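Local coordinates for protection of telomeres protein 1 (Schizosaccharomyces pombe, PDB 7CUI) that binds single-stranded telomeric DNA to protect the 3' overhang and regulates telomerase and telomere length, represented here by its C-terminal part, at residues A[104-109]-A[194-199]; A[80-85]-A[96-101]; A[54-59]-A[159-164]; A[22-27]-A[165-170]. All blocks are in the same frame, centred on the assembly; numbering follows the deposited sequence.

Interaction 1: residues A[104-109]-A[194-199]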
# COMPACT_ATOMS: atom_id res chain seq x y z
N ALA A 104 3.26 -1.90 9.56
CA ALA A 104 3.11 -2.69 10.78
C ALA A 104 1.67 -2.61 11.28
O ALA A 104 1.13 -3.61 11.75
CB ALA A 104 4.11 -2.25 11.83
N GLU A 105 1.07 -1.42 11.18
CA GLU A 105 -0.32 -1.19 11.55
C GLU A 105 -1.24 -2.10 10.74
O GLU A 105 -2.10 -2.77 11.30
CB GLU A 105 -0.67 0.29 11.37
CG GLU A 105 -2.13 0.62 11.66
CD GLU A 105 -2.44 1.00 13.09
OE1 GLU A 105 -3.47 1.66 13.31
OE2 GLU A 105 -1.65 0.63 13.99
N LEU A 106 -1.04 -2.12 9.41
CA LEU A 106 -1.84 -2.94 8.51
C LEU A 106 -1.66 -4.42 8.86
O LEU A 106 -2.65 -5.11 9.09
CB LEU A 106 -1.45 -2.64 7.06
CG LEU A 106 -2.25 -3.38 5.99
CD1 LEU A 106 -3.59 -2.69 5.74
CD2 LEU A 106 -1.46 -3.48 4.69
N ILE A 107 -0.40 -4.87 8.94
CA ILE A 107 -0.10 -6.28 9.16
C ILE A 107 -0.72 -6.75 10.48
O ILE A 107 -1.34 -7.81 10.51
CB ILE A 107 1.41 -6.59 9.07
CG1 ILE A 107 1.93 -6.38 7.65
CG2 ILE A 107 1.70 -8.00 9.56
CD1 ILE A 107 3.42 -6.12 7.58
N ASN A 108 -0.52 -5.97 11.54
CA ASN A 108 -1.23 -6.13 12.80
C ASN A 108 -0.97 -7.52 13.39
O ASN A 108 -1.91 -8.25 13.70
CB ASN A 108 -2.73 -5.85 12.63
CG ASN A 108 -3.47 -5.72 13.94
OD1 ASN A 108 -2.88 -5.45 14.98
ND2 ASN A 108 -4.78 -5.92 13.91
N SER A 109 0.31 -7.87 13.56
CA SER A 109 0.70 -9.19 14.03
C SER A 109 2.06 -9.13 14.71
O SER A 109 3.06 -8.77 14.08
CB SER A 109 0.68 -10.19 12.91
OG SER A 109 0.79 -11.52 13.40
N PHE A 194 -2.43 4.48 5.93
CA PHE A 194 -2.30 4.56 7.38
C PHE A 194 -3.65 4.32 8.04
O PHE A 194 -4.68 4.32 7.37
CB PHE A 194 -1.73 5.92 7.80
CG PHE A 194 -2.72 7.06 7.69
CD1 PHE A 194 -2.91 7.71 6.48
CD2 PHE A 194 -3.45 7.47 8.79
CE1 PHE A 194 -3.81 8.76 6.38
CE2 PHE A 194 -4.36 8.51 8.69
CZ PHE A 194 -4.54 9.15 7.48
N GLY A 195 -3.63 4.12 9.36
CA GLY A 195 -4.83 4.03 10.19
C GLY A 195 -5.75 2.89 9.75
O GLY A 195 -6.97 3.03 9.77
N THR A 196 -5.15 1.77 9.35
CA THR A 196 -5.87 0.66 8.76
C THR A 196 -5.22 -0.64 9.22
O THR A 196 -4.02 -0.82 9.01
CB THR A 196 -5.83 0.77 7.23
OG1 THR A 196 -6.19 2.10 6.84
CG2 THR A 196 -6.73 -0.23 6.52
N LYS A 197 -6.00 -1.53 9.84
CA LYS A 197 -5.44 -2.75 10.39
C LYS A 197 -6.23 -3.97 9.93
O LYS A 197 -7.46 -3.92 9.83
CB LYS A 197 -5.26 -2.67 11.91
CG LYS A 197 -6.52 -2.46 12.73
CD LYS A 197 -6.34 -2.76 14.22
CE LYS A 197 -6.01 -1.54 15.06
NZ LYS A 197 -4.55 -1.28 15.09
N ILE A 198 -5.51 -5.06 9.63
CA ILE A 198 -6.10 -6.35 9.30
C ILE A 198 -6.43 -7.07 10.60
O ILE A 198 -5.62 -7.08 11.53
CB ILE A 198 -5.17 -7.20 8.39
CG1 ILE A 198 -4.83 -6.48 7.08
CG2 ILE A 198 -5.76 -8.58 8.12
CD1 ILE A 198 -3.70 -7.12 6.30
N VAL A 199 -7.62 -7.67 10.66
CA VAL A 199 -8.14 -8.24 11.90
C VAL A 199 -8.79 -9.60 11.62
O VAL A 199 -8.74 -10.03 10.45
CB VAL A 199 -9.13 -7.25 12.56
CG1 VAL A 199 -10.10 -7.96 13.49
CG2 VAL A 199 -8.40 -6.14 13.28
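N108 sets CG anti to its backbone N (chi1 -168°), on the side of the strand; from there ND2 donates to I198 O at 2.8 Å. The bond is fairly straight, 158° at the hydrogen, and the acceptor lies close to the amide plane, which fixes the rotation of that group. A second bond is given back by the strand: I198 N donates to L106 O at 2.9 Å, on a lone pair of that carbonyl. I198 is therefore gripped through both its N-H and its C=O. L106 and I198 cross obliquely, CG of the leucine 4.0 Å from CD1 of the isoleucine. K197 NZ forms a long salt bridge with E105, 3.6 Å to OE1; E25 places another carboxylate near E105, and the lysine is likely to ease any repulsion between them. L106 O and I107 O lie at the helix end and find partners outside the helix, the latter in R130 of helix 121-135. The last strand, 190-198, thus closes against the C-terminal end of the helix that follows strand 93-99, the order of elements expected of an OB fold.

Interaction 2: residues A[80-85]-A[96-101]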
# COMPACT_ATOMS: atom_id res chain seq x y z
N TRP A 80 9.44 -2.47 6.73
CA TRP A 80 8.38 -2.76 5.78
C TRP A 80 8.38 -1.68 4.70
O TRP A 80 8.42 -0.49 5.00
CB TRP A 80 7.01 -2.80 6.45
CG TRP A 80 6.81 -3.90 7.45
CD1 TRP A 80 6.46 -3.76 8.76
CD2 TRP A 80 6.92 -5.32 7.22
NE1 TRP A 80 6.36 -4.99 9.37
CE2 TRP A 80 6.64 -5.96 8.45
CE3 TRP A 80 7.24 -6.11 6.11
CZ2 TRP A 80 6.66 -7.35 8.58
CZ3 TRP A 80 7.27 -7.48 6.24
CH2 TRP A 80 6.98 -8.09 7.46
N MSE A 81 8.31 -2.12 3.44
CA MSE A 81 8.07 -1.21 2.34
C MSE A 81 7.50 -1.98 1.15
O MSE A 81 8.17 -2.82 0.55
CB MSE A 81 9.34 -0.44 1.97
CG MSE A 81 9.09 0.60 0.91
SE MSE A 81 10.78 1.24 0.18
CE MSE A 81 11.56 -0.11 -1.02
N PHE A 82 6.23 -1.69 0.84
CA PHE A 82 5.54 -2.26 -0.30
C PHE A 82 4.41 -1.32 -0.72
O PHE A 82 4.06 -0.40 0.02
CB PHE A 82 5.04 -3.68 0.00
CG PHE A 82 4.17 -3.81 1.23
CD1 PHE A 82 4.73 -4.08 2.47
CD2 PHE A 82 2.79 -3.67 1.14
CE1 PHE A 82 3.93 -4.20 3.59
CE2 PHE A 82 1.99 -3.80 2.27
CZ PHE A 82 2.56 -4.07 3.50
N ALA A 83 3.86 -1.56 -1.91
CA ALA A 83 2.79 -0.72 -2.43
C ALA A 83 1.64 -1.58 -2.93
O ALA A 83 1.86 -2.61 -3.56
CB ALA A 83 3.32 0.18 -3.52
N LEU A 84 0.42 -1.15 -2.62
CA LEU A 84 -0.78 -1.78 -3.15
C LEU A 84 -1.37 -0.86 -4.21
O LEU A 84 -1.62 0.31 -3.93
CB LEU A 84 -1.79 -1.96 -2.01
CG LEU A 84 -1.30 -2.72 -0.78
CD1 LEU A 84 -2.44 -2.87 0.22
CD2 LEU A 84 -0.76 -4.08 -1.17
N LEU A 85 -1.59 -1.40 -5.42
CA LEU A 85 -2.35 -0.67 -6.42
C LEU A 85 -3.84 -0.88 -6.14
O LEU A 85 -4.34 -2.00 -6.28
CB LEU A 85 -1.98 -1.16 -7.82
CG LEU A 85 -2.54 -0.32 -8.98
CD1 LEU A 85 -1.99 1.10 -8.94
CD2 LEU A 85 -2.25 -0.98 -10.32
N VAL A 96 -0.69 3.02 -3.41
CA VAL A 96 -0.69 3.38 -2.00
C VAL A 96 0.48 2.65 -1.33
O VAL A 96 0.54 1.42 -1.33
CB VAL A 96 -2.04 3.02 -1.35
CG1 VAL A 96 -2.05 3.29 0.15
CG2 VAL A 96 -3.21 3.72 -2.03
N ILE A 97 1.40 3.43 -0.76
CA ILE A 97 2.61 2.88 -0.16
C ILE A 97 2.34 2.58 1.31
O ILE A 97 1.84 3.44 2.05
CB ILE A 97 3.79 3.86 -0.32
CG1 ILE A 97 4.18 4.06 -1.79
CG2 ILE A 97 4.98 3.41 0.51
CD1 ILE A 97 5.03 5.28 -2.04
N PHE A 98 2.69 1.36 1.73
CA PHE A 98 2.76 1.01 3.14
C PHE A 98 4.23 0.88 3.55
O PHE A 98 4.96 0.03 3.05
CB PHE A 98 1.94 -0.26 3.43
CG PHE A 98 0.46 -0.02 3.36
CD1 PHE A 98 -0.22 -0.13 2.16
CD2 PHE A 98 -0.26 0.35 4.49
CE1 PHE A 98 -1.58 0.11 2.09
CE2 PHE A 98 -1.63 0.59 4.42
CZ PHE A 98 -2.29 0.47 3.22
N PHE A 99 4.63 1.75 4.48
CA PHE A 99 6.01 1.88 4.92
C PHE A 99 6.04 1.80 6.45
O PHE A 99 5.15 2.33 7.12
CB PHE A 99 6.57 3.21 4.41
CG PHE A 99 8.02 3.47 4.73
CD1 PHE A 99 9.02 2.69 4.16
CD2 PHE A 99 8.39 4.49 5.59
CE1 PHE A 99 10.35 2.92 4.46
CE2 PHE A 99 9.72 4.72 5.89
CZ PHE A 99 10.71 3.94 5.32
N ASP A 100 7.05 1.09 6.97
CA ASP A 100 7.44 1.14 8.37
C ASP A 100 6.24 0.92 9.28
O ASP A 100 5.56 -0.10 9.18
CB ASP A 100 8.25 2.41 8.67
CG ASP A 100 9.19 2.27 9.86
OD1 ASP A 100 9.15 1.21 10.52
OD2 ASP A 100 9.96 3.22 10.10
N SER A 101 5.96 1.89 10.17
CA SER A 101 4.96 1.73 11.22
C SER A 101 3.53 1.62 10.67
O SER A 101 2.68 1.00 11.30
CB SER A 101 5.07 2.82 12.26
OG SER A 101 5.06 4.10 11.64
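With CG between the backbone N and the carbonyl carbon (chi1 55°), F82 leans toward the partner strand, and its ring lies over F98 CB, which stands 4.1 Å from the ring centroid and 26° off the normal, a CH-pi contact displaced toward the rim. On the sheet face shared by F82, L84, V96 and F98, L84 CD1 lies 3.6 Å from F98 CE1, so F98 is packed by two side chains of the partner strand. F82 and F98 are a hydrogen-bonded antiparallel pair: F98 N reaches F82 O at 2.8 Å and F82 N reaches F98 O at 3.1 Å. The face bearing M81, A83, I97 and F99 is looser. There A83 CB and I97 CG1 are 4.3 Å apart, while selenomethionine M81 places CB at the ring edge of F99, 3.8 Å from CD1. F99 is partly exposed, as is D100, whose N still bonds W80 O at 2.9 Å. An alanine in place of F82 would probably open a gap beside F98 CB and leave F68 without its stacking partner. The hairpin lies between strand 49-73, bonded to M81, A83 and L85, and strand 190-198, bonded to I97 through W191. Helix 100-107 packs A103 against W80, F82 and F98, while another protein chain meets the M81, I97 and F99 face.

Interaction 3: residues A[54-59]-A[159-164]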
# COMPACT_ATOMS: atom_id res chain seq x y z
N ARG A 54 -13.00 3.79 -0.38
CA ARG A 54 -13.51 2.43 -0.33
C ARG A 54 -12.98 1.72 -1.57
O ARG A 54 -13.29 2.11 -2.70
CB ARG A 54 -15.04 2.41 -0.28
CG ARG A 54 -15.62 1.06 0.12
CD ARG A 54 -17.11 1.07 0.35
NE ARG A 54 -17.52 2.13 1.27
CZ ARG A 54 -18.07 1.94 2.46
NH1 ARG A 54 -18.29 0.71 2.91
NH2 ARG A 54 -18.40 2.98 3.20
N VAL A 55 -12.20 0.65 -1.34
CA VAL A 55 -11.20 0.27 -2.32
C VAL A 55 -11.04 -1.25 -2.40
O VAL A 55 -11.49 -1.99 -1.52
CB VAL A 55 -9.88 1.02 -2.03
CG1 VAL A 55 -8.82 0.15 -1.36
CG2 VAL A 55 -9.35 1.74 -3.25
N GLN A 56 -10.40 -1.69 -3.49
CA GLN A 56 -10.11 -3.08 -3.80
C GLN A 56 -8.65 -3.13 -4.25
O GLN A 56 -8.20 -2.24 -4.96
CB GLN A 56 -10.95 -3.46 -5.01
CG GLN A 56 -11.67 -4.80 -4.89
CD GLN A 56 -12.48 -5.10 -6.13
OE1 GLN A 56 -12.58 -4.29 -7.06
NE2 GLN A 56 -13.05 -6.29 -6.16
N VAL A 57 -7.91 -4.17 -3.83
CA VAL A 57 -6.52 -4.29 -4.28
C VAL A 57 -6.51 -4.99 -5.64
O VAL A 57 -7.14 -6.03 -5.82
CB VAL A 57 -5.62 -5.03 -3.28
CG1 VAL A 57 -4.18 -5.08 -3.78
CG2 VAL A 57 -5.67 -4.41 -1.89
N VAL A 58 -5.72 -4.42 -6.56
CA VAL A 58 -5.75 -4.82 -7.95
C VAL A 58 -4.36 -5.27 -8.40
O VAL A 58 -4.23 -5.99 -9.39
CB VAL A 58 -6.36 -3.68 -8.80
CG1 VAL A 58 -5.70 -3.52 -10.18
CG2 VAL A 58 -7.87 -3.84 -8.91
N ASP A 59 -3.32 -4.84 -7.66
CA ASP A 59 -1.94 -5.18 -7.95
C ASP A 59 -1.09 -4.80 -6.73
O ASP A 59 -1.59 -4.12 -5.83
CB ASP A 59 -1.45 -4.50 -9.23
CG ASP A 59 -0.25 -5.15 -9.88
OD1 ASP A 59 0.38 -6.00 -9.24
OD2 ASP A 59 0.06 -4.81 -11.04
N VAL A 159 -9.86 -12.75 -10.45
CA VAL A 159 -10.34 -12.99 -9.10
C VAL A 159 -11.10 -11.77 -8.57
O VAL A 159 -10.89 -10.65 -9.02
CB VAL A 159 -9.18 -13.35 -8.15
CG1 VAL A 159 -8.57 -14.70 -8.50
CG2 VAL A 159 -8.11 -12.27 -8.09
N GLU A 160 -11.96 -12.04 -7.58
CA GLU A 160 -12.60 -11.00 -6.79
C GLU A 160 -11.80 -10.79 -5.52
O GLU A 160 -11.67 -11.70 -4.71
CB GLU A 160 -14.01 -11.44 -6.39
CG GLU A 160 -15.06 -11.06 -7.39
CD GLU A 160 -16.45 -11.47 -6.97
OE1 GLU A 160 -17.40 -11.11 -7.69
OE2 GLU A 160 -16.58 -12.16 -5.94
N THR A 161 -11.30 -9.57 -5.35
CA THR A 161 -10.56 -9.19 -4.15
C THR A 161 -11.50 -8.40 -3.24
O THR A 161 -12.37 -7.68 -3.73
CB THR A 161 -9.28 -8.46 -4.55
OG1 THR A 161 -9.66 -7.30 -5.31
CG2 THR A 161 -8.36 -9.32 -5.39
N PRO A 162 -11.38 -8.52 -1.89
CA PRO A 162 -12.32 -7.86 -0.98
C PRO A 162 -12.26 -6.33 -1.00
O PRO A 162 -11.29 -5.75 -1.46
CB PRO A 162 -11.95 -8.40 0.41
CG PRO A 162 -10.54 -8.94 0.27
CD PRO A 162 -10.38 -9.34 -1.18
N TRP A 163 -13.34 -5.72 -0.49
CA TRP A 163 -13.51 -4.28 -0.37
C TRP A 163 -13.23 -3.86 1.07
O TRP A 163 -13.63 -4.54 2.01
CB TRP A 163 -14.94 -3.88 -0.74
CG TRP A 163 -15.22 -3.93 -2.21
CD1 TRP A 163 -15.74 -4.98 -2.90
CD2 TRP A 163 -14.99 -2.89 -3.17
NE1 TRP A 163 -15.86 -4.67 -4.22
CE2 TRP A 163 -15.40 -3.39 -4.42
CE3 TRP A 163 -14.48 -1.58 -3.10
CZ2 TRP A 163 -15.32 -2.63 -5.59
CZ3 TRP A 163 -14.39 -0.83 -4.26
CH2 TRP A 163 -14.81 -1.35 -5.48
N PHE A 164 -12.56 -2.70 1.22
CA PHE A 164 -12.26 -2.15 2.53
C PHE A 164 -12.04 -0.65 2.42
O PHE A 164 -11.73 -0.14 1.34
CB PHE A 164 -11.06 -2.87 3.17
CG PHE A 164 -9.77 -2.80 2.39
CD1 PHE A 164 -9.49 -3.73 1.40
CD2 PHE A 164 -8.85 -1.78 2.62
CE1 PHE A 164 -8.31 -3.66 0.67
CE2 PHE A 164 -7.67 -1.71 1.90
CZ PHE A 164 -7.40 -2.65 0.92
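Q56 lays its carboxamide on the indole of W163, the two planes only 17° apart, while the same amide hydrogen-bonds elsewhere. Its CG sits over the five-membered ring, 4.2 Å from the centroid and 15° off the normal. NE2 then donates to T161 O at 2.9 Å, on a lone pair and in the plane of both the carbonyl and the amide. Stack and bond together fix the rotation of the group. T161 answers with its hydroxyl: OG1, set between the backbone N and the carbonyl carbon (chi1 59°), is turned to V57 O and donates to it at 2.9 Å, so this loop residue is tied to the strand through its carbonyl and its side chain. Further on, regular pairing takes over. V55 N reaches F164 O at 2.8 Å and F164 N reaches V55 O at 3.0 Å, a hydrogen-bonded antiparallel pair. On that face, away from Q56 and W163, V55 CG1 stands over the F164 ring, 4.2 Å from its centroid, and V57 CG2 meets the ring edge, 3.7 Å from CZ. V58 and D59 both face L85 on strand 77-87, a classic beta bulge. Strand 49-73 thus pairs with both 77-87 and 163-171, as the long, curved first strand of an OB fold does with the second and fourth.

Interaction 4: residues A[22-27]-A[165-170]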
# COMPACT_ATOMS: atom_id res chain seq x y z
N VAL A 22 -10.92 -5.92 7.93
CA VAL A 22 -10.15 -4.68 7.92
C VAL A 22 -10.89 -3.63 8.74
O VAL A 22 -12.02 -3.27 8.43
CB VAL A 22 -9.85 -4.20 6.49
CG1 VAL A 22 -9.19 -2.83 6.47
CG2 VAL A 22 -9.02 -5.21 5.71
N ILE A 23 -10.22 -3.16 9.81
CA ILE A 23 -10.71 -2.11 10.69
C ILE A 23 -9.91 -0.83 10.41
O ILE A 23 -8.73 -0.89 10.06
CB ILE A 23 -10.59 -2.55 12.16
CG1 ILE A 23 -11.73 -3.49 12.56
CG2 ILE A 23 -10.50 -1.36 13.10
CD1 ILE A 23 -11.61 -4.06 13.95
N ASN A 24 -10.57 0.32 10.57
CA ASN A 24 -9.94 1.61 10.41
C ASN A 24 -9.87 2.32 11.76
O ASN A 24 -10.64 2.00 12.68
CB ASN A 24 -10.65 2.45 9.35
CG ASN A 24 -10.55 1.85 7.97
OD1 ASN A 24 -9.60 2.13 7.23
ND2 ASN A 24 -11.51 1.02 7.60
N GLU A 25 -8.95 3.28 11.88
CA GLU A 25 -8.78 4.09 13.07
C GLU A 25 -9.90 5.12 13.13
O GLU A 25 -10.39 5.54 12.08
CB GLU A 25 -7.43 4.81 13.02
CG GLU A 25 -6.61 4.67 14.30
CD GLU A 25 -6.28 3.25 14.72
OE1 GLU A 25 -6.13 2.38 13.82
OE2 GLU A 25 -6.19 3.00 15.94
N PRO A 26 -10.36 5.56 14.33
CA PRO A 26 -11.37 6.61 14.43
C PRO A 26 -10.87 7.90 13.78
O PRO A 26 -9.80 8.41 14.14
CB PRO A 26 -11.56 6.79 15.94
CG PRO A 26 -11.07 5.49 16.55
CD PRO A 26 -9.95 5.03 15.64
N ALA A 27 -11.64 8.41 12.81
CA ALA A 27 -11.28 9.60 12.06
C ALA A 27 -12.53 10.28 11.49
O ALA A 27 -13.54 9.63 11.23
CB ALA A 27 -10.30 9.25 10.97
N ASP A 165 -12.22 0.05 3.55
CA ASP A 165 -11.93 1.47 3.62
C ASP A 165 -10.45 1.64 3.92
O ASP A 165 -9.87 0.86 4.67
CB ASP A 165 -12.83 2.18 4.64
CG ASP A 165 -14.27 2.33 4.19
OD1 ASP A 165 -14.50 2.39 2.97
OD2 ASP A 165 -15.15 2.38 5.07
N ILE A 166 -9.83 2.66 3.31
CA ILE A 166 -8.41 2.93 3.44
C ILE A 166 -8.22 4.43 3.63
O ILE A 166 -8.89 5.23 2.98
CB ILE A 166 -7.65 2.40 2.19
CG1 ILE A 166 -6.13 2.49 2.33
CG2 ILE A 166 -8.12 3.11 0.93
CD1 ILE A 166 -5.58 1.71 3.50
N TYR A 167 -7.31 4.81 4.54
CA TYR A 167 -6.89 6.20 4.66
C TYR A 167 -5.55 6.37 3.96
O TYR A 167 -4.66 5.54 4.12
CB TYR A 167 -6.69 6.62 6.12
CG TYR A 167 -7.87 6.44 7.05
CD1 TYR A 167 -9.17 6.40 6.58
CD2 TYR A 167 -7.67 6.37 8.42
CE1 TYR A 167 -10.24 6.25 7.44
CE2 TYR A 167 -8.73 6.23 9.29
CZ TYR A 167 -10.02 6.17 8.81
OH TYR A 167 -11.07 6.02 9.67
N VAL A 168 -5.41 7.46 3.20
CA VAL A 168 -4.15 7.77 2.54
C VAL A 168 -3.74 9.19 2.89
O VAL A 168 -4.58 10.08 2.99
CB VAL A 168 -4.20 7.55 1.02
CG1 VAL A 168 -4.57 6.12 0.65
CG2 VAL A 168 -5.11 8.55 0.31
N LYS A 169 -2.43 9.38 3.10
CA LYS A 169 -1.86 10.71 3.24
C LYS A 169 -1.07 11.04 1.97
O LYS A 169 -0.18 10.30 1.57
CB LYS A 169 -1.05 10.86 4.53
CG LYS A 169 -0.04 9.77 4.84
CD LYS A 169 0.46 9.82 6.26
CE LYS A 169 1.18 8.56 6.69
NZ LYS A 169 1.56 8.59 8.12
N GLU A 170 -1.45 12.15 1.34
CA GLU A 170 -0.86 12.63 0.10
C GLU A 170 0.26 13.61 0.45
O GLU A 170 0.09 14.44 1.33
CB GLU A 170 -1.95 13.33 -0.72
CG GLU A 170 -1.55 13.67 -2.14
CD GLU A 170 -2.72 14.17 -2.98
OE1 GLU A 170 -3.76 14.49 -2.39
OE2 GLU A 170 -2.58 14.23 -4.21
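The short N-terminal strand 22-24, which pairs with strand 190-198 in the curled sheet, and the loop after it meet strand 163-171 through side chains, chiefly Y167 against N24, E25 and A27. Strands 22-24 and 163-171 are not themselves paired: their axes come no nearer than 7.4 Å and diverge by 46°. Y167 bridges that spacing. Its CG, anti to the carbonyl carbon (chi1 -57°), starts the ring toward segment 22-27, and OH at the far end donates to E25 O at 2.5 Å, nearly along the C=O axis of the backbone carbonyl of E25, whose oxygen lies at the ring edge. A27 CB adds apolar contact 3.8 Å from Y167 CZ, and N24 CB lies 3.6 Å from Y167 OH. At the other end V22 CG1 comes within 4.2 Å of D165 O. An alanine in place of Y167 would probably leave the backbone carbonyl of E25 without its hydroxyl partner and open a gap beside A27. Strand 190-198 pairs with both sides, I23 with K197 and E25 with G195 on one, Y167 with F194 on the other. Beyond I166, strand 49-73 continues the sheet through L53.

Interactions 2, 3 and 4 meet in one apolar interior: F98 CZ lies 3.5 Å from I166 CD1, and V55 CG1 lies 3.8 Å from I166 CG2. Interaction 1 joins it from the helix side, L106 CD2 being 4.0 Å from F98 CD2. Backbone pairing adds further joints. L85 N to D59 O, 2.8 Å, probably bonds interaction 2 to interaction 3, and K197 N to I23 O, also 2.8 Å, probably bonds interaction 1 to interaction 4. Interactions 1 and 3 do not touch, with centres about 16 Å apart, yet neighbouring strands 163-171 and 190-198 connect them. Another protein chain packs chiefly on interaction 2, through M81, L85, I97 and F99.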